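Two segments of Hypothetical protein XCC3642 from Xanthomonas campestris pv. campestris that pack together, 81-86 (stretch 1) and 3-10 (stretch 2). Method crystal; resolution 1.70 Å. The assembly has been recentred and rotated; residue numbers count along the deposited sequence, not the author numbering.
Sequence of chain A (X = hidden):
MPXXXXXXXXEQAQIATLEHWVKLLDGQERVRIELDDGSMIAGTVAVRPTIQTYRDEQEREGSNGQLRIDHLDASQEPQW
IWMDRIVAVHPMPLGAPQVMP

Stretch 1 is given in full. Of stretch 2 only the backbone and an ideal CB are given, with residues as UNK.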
# COMPACT_ATOMS: atom_id res chain seq x y z
N ILE A 81 -0.13 -20.17 1.72
CA ILE A 81 -1.11 -19.39 2.46
C ILE A 81 -1.70 -18.30 1.58
O ILE A 81 -1.03 -17.78 0.69
CB ILE A 81 -0.46 -18.71 3.68
CG1 ILE A 81 0.11 -19.76 4.63
CG2 ILE A 81 -1.48 -17.83 4.40
CD1 ILE A 81 0.76 -19.18 5.88
N TRP A 82 -2.97 -17.95 1.81
CA TRP A 82 -3.57 -16.87 1.05
C TRP A 82 -3.16 -15.61 1.80
O TRP A 82 -3.25 -15.54 3.03
CB TRP A 82 -5.10 -17.01 0.99
CG TRP A 82 -5.54 -18.16 0.13
CD1 TRP A 82 -5.78 -19.44 0.54
CD2 TRP A 82 -5.71 -18.15 -1.29
NE1 TRP A 82 -6.10 -20.23 -0.54
CE2 TRP A 82 -6.06 -19.46 -1.68
CE3 TRP A 82 -5.61 -17.16 -2.28
CZ2 TRP A 82 -6.31 -19.81 -3.01
CZ3 TRP A 82 -5.85 -17.51 -3.61
CH2 TRP A 82 -6.20 -18.82 -3.96
N MET A 83 -2.69 -14.61 1.06
CA MET A 83 -2.18 -13.37 1.66
C MET A 83 -3.14 -12.45 2.41
O MET A 83 -2.69 -11.62 3.20
CB MET A 83 -1.42 -12.59 0.59
CG MET A 83 -0.04 -13.18 0.30
SD MET A 83 0.69 -12.66 -1.27
CE MET A 83 1.42 -11.09 -0.81
N ASP A 84 -4.45 -12.58 2.21
CA ASP A 84 -5.39 -11.73 2.94
C ASP A 84 -5.40 -12.07 4.44
O ASP A 84 -6.03 -11.37 5.23
CB ASP A 84 -6.81 -11.88 2.38
CG ASP A 84 -7.29 -13.33 2.36
OD1 ASP A 84 -8.52 -13.54 2.23
OD2 ASP A 84 -6.46 -14.25 2.46
N ARG A 85 -4.70 -13.13 4.81
CA ARG A 85 -4.64 -13.56 6.21
C ARG A 85 -3.49 -12.90 6.98
O ARG A 85 -3.38 -13.06 8.20
CB ARG A 85 -4.47 -15.08 6.27
CG ARG A 85 -5.45 -15.87 5.40
CD ARG A 85 -6.88 -15.89 5.97
NE ARG A 85 -7.51 -14.57 6.00
CZ ARG A 85 -8.74 -14.34 6.43
NH1 ARG A 85 -9.49 -15.34 6.87
NH2 ARG A 85 -9.24 -13.11 6.41
N ILE A 86 -2.65 -12.14 6.29
CA ILE A 86 -1.50 -11.49 6.92
C ILE A 86 -1.79 -10.18 7.63
O ILE A 86 -2.51 -9.33 7.12
CB ILE A 86 -0.38 -11.23 5.89
CG1 ILE A 86 0.19 -12.57 5.43
CG2 ILE A 86 0.69 -10.30 6.50
CD1 ILE A 86 1.20 -12.50 4.31
N UNK A 3 -9.79 -19.04 -11.87
CA UNK A 3 -9.12 -19.64 -10.73
C UNK A 3 -9.97 -19.18 -9.56
O UNK A 3 -10.37 -18.02 -9.51
CB UNK A 3 -7.65 -19.23 -10.60
N UNK A 4 -10.28 -20.09 -8.64
CA UNK A 4 -11.12 -19.75 -7.49
C UNK A 4 -10.34 -19.63 -6.18
O UNK A 4 -9.40 -20.38 -5.93
CB UNK A 4 -12.22 -20.80 -7.33
N UNK A 5 -10.73 -18.66 -5.36
CA UNK A 5 -10.08 -18.43 -4.08
C UNK A 5 -11.16 -18.32 -3.01
O UNK A 5 -12.29 -17.92 -3.30
CB UNK A 5 -9.21 -17.17 -4.12
N UNK A 6 -10.83 -18.68 -1.77
CA UNK A 6 -11.77 -18.62 -0.65
C UNK A 6 -12.37 -17.22 -0.41
O UNK A 6 -13.53 -17.12 -0.01
CB UNK A 6 -11.06 -19.09 0.62
N UNK A 7 -11.59 -16.17 -0.66
CA UNK A 7 -12.06 -14.78 -0.50
C UNK A 7 -11.38 -13.89 -1.54
O UNK A 7 -10.27 -14.19 -1.97
CB UNK A 7 -11.78 -14.26 0.91
N UNK A 8 -12.04 -12.80 -1.95
CA UNK A 8 -11.47 -11.86 -2.93
C UNK A 8 -11.81 -10.40 -2.54
O UNK A 8 -12.86 -10.16 -1.94
CB UNK A 8 -12.00 -12.17 -4.33
N UNK A 9 -10.95 -9.45 -2.89
CA UNK A 9 -11.12 -8.03 -2.51
C UNK A 9 -11.14 -6.97 -3.63
O UNK A 9 -10.35 -7.04 -4.57
CB UNK A 9 -9.99 -7.66 -1.55
N UNK A 10 -12.01 -5.97 -3.48
CA UNK A 10 -12.15 -4.91 -4.48
C UNK A 10 -11.97 -3.49 -3.93
O UNK A 10 -11.96 -2.53 -4.70
CB UNK A 10 -13.53 -5.02 -5.13

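Position 3 has nothing of stretch 1 within 5.5 Å of its ideal CB. The visible atoms barely restrict it, and a long polar chain would do well. The residue is Lys-3, whose extended side chain leads away from stretch 1.

At position 4 CA-to-CB points away. Almost any side chain would fit, since only the backbone comes near the indole. The residue is Tyr-4. Its carbonyl O lies 4.1 Å from Trp-82 CH2, while its hydroxyl is hydrogen-bonded elsewhere in the structure.

Position 5 points sideways, but its ideal CB already sits 3.4 Å from Trp-82 CZ3. That is tight, so a small residue such as alanine, serine or glycine suits best. The residue is Ala-5. Its CB lies over one face of the indole, 3.4 Å from Trp-82 CZ3, and makes an apolar contact there.

Position 6 has phi -56 and psi -34, values that proline accepts easily. The ideal CB is 5.2 Å from Trp-82 NE1, which leaves room for a flat or apolar group over the indole. Proline, or a modest aliphatic chain, would be suitable. The residue is Pro-6, with a C-gamma endo pucker. Its CD is 3.6 Å from Trp-82 CE2, over the same face that Ala-5 covers. Its CG stands 3.7 Å from the centroid of the five-membered ring of Trp-82, 13° off the normal, a CH-pi contact.

Position 7 also points sideways. Its ideal CB is 3.6 Å from Asp-84 OD1, and the guanidinium of Arg-85 is in the neighbourhood. A polar side chain would be at ease here; an acidic one would bring its charge near that of Asp-84. The residue is His-7. Its CB lies 3.5 Å from Asp-84 OD1, and its CE1 is 4.5 Å from Arg-85 NH1. Neither is a hydrogen bond.

Position 8 points away and is extended, at phi -140 and psi 151. Those angles suit a beta-branched residue, though many others would fit. The residue is Val-8, which makes no contact with stretch 1.

Position 9 points toward stretch 1, yet its ideal CB has nothing within 5.5 Å. Only a long side chain could reach the carboxylate of Asp-84. A donor at its tip is wanted, so lysine, arginine or tyrosine are candidates. The residue is Tyr-9. Its OH donates a hydrogen bond to Asp-84 OD1 at 2.8 Å, and lies 4.1 Å from Arg-85 NH2.

Position 10 is out of reach, and stretch 1 sets no preference. The residue is Thr-10.

Stretch 2 (3-10) KYAPHVYT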
# COMPACT_ATOMS: atom_id res chain seq x y z
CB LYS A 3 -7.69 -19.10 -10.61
CG LYS A 3 -6.85 -19.30 -11.86
CD LYS A 3 -5.42 -18.84 -11.64
CE LYS A 3 -4.56 -19.06 -12.87
NZ LYS A 3 -3.15 -18.66 -12.63
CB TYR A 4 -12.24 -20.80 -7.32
CG TYR A 4 -13.26 -20.77 -8.45
CD1 TYR A 4 -12.95 -21.26 -9.72
CD2 TYR A 4 -14.53 -20.20 -8.26
CE1 TYR A 4 -13.87 -21.17 -10.79
CE2 TYR A 4 -15.46 -20.11 -9.32
CZ TYR A 4 -15.12 -20.59 -10.57
OH TYR A 4 -16.01 -20.46 -11.62
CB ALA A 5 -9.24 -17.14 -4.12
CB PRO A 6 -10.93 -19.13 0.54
CG PRO A 6 -9.48 -19.06 0.04
CD PRO A 6 -9.61 -19.42 -1.39
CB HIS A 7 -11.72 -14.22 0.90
CG HIS A 7 -12.15 -15.08 2.04
ND1 HIS A 7 -11.46 -16.21 2.43
CD2 HIS A 7 -13.20 -14.98 2.89
CE1 HIS A 7 -12.06 -16.75 3.48
NE2 HIS A 7 -13.12 -16.03 3.77
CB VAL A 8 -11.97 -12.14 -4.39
CG1 VAL A 8 -11.39 -13.46 -4.90
CG2 VAL A 8 -13.49 -12.17 -4.43
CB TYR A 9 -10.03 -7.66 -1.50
CG TYR A 9 -9.98 -8.59 -0.31
CD1 TYR A 9 -10.79 -8.36 0.80
CD2 TYR A 9 -9.20 -9.74 -0.34
CE1 TYR A 9 -10.81 -9.26 1.87
CE2 TYR A 9 -9.22 -10.64 0.72
CZ TYR A 9 -10.03 -10.40 1.82
OH TYR A 9 -10.06 -11.29 2.86
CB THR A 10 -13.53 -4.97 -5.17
OG1 THR A 10 -14.56 -4.70 -4.21
CG2 THR A 10 -13.77 -6.36 -5.76
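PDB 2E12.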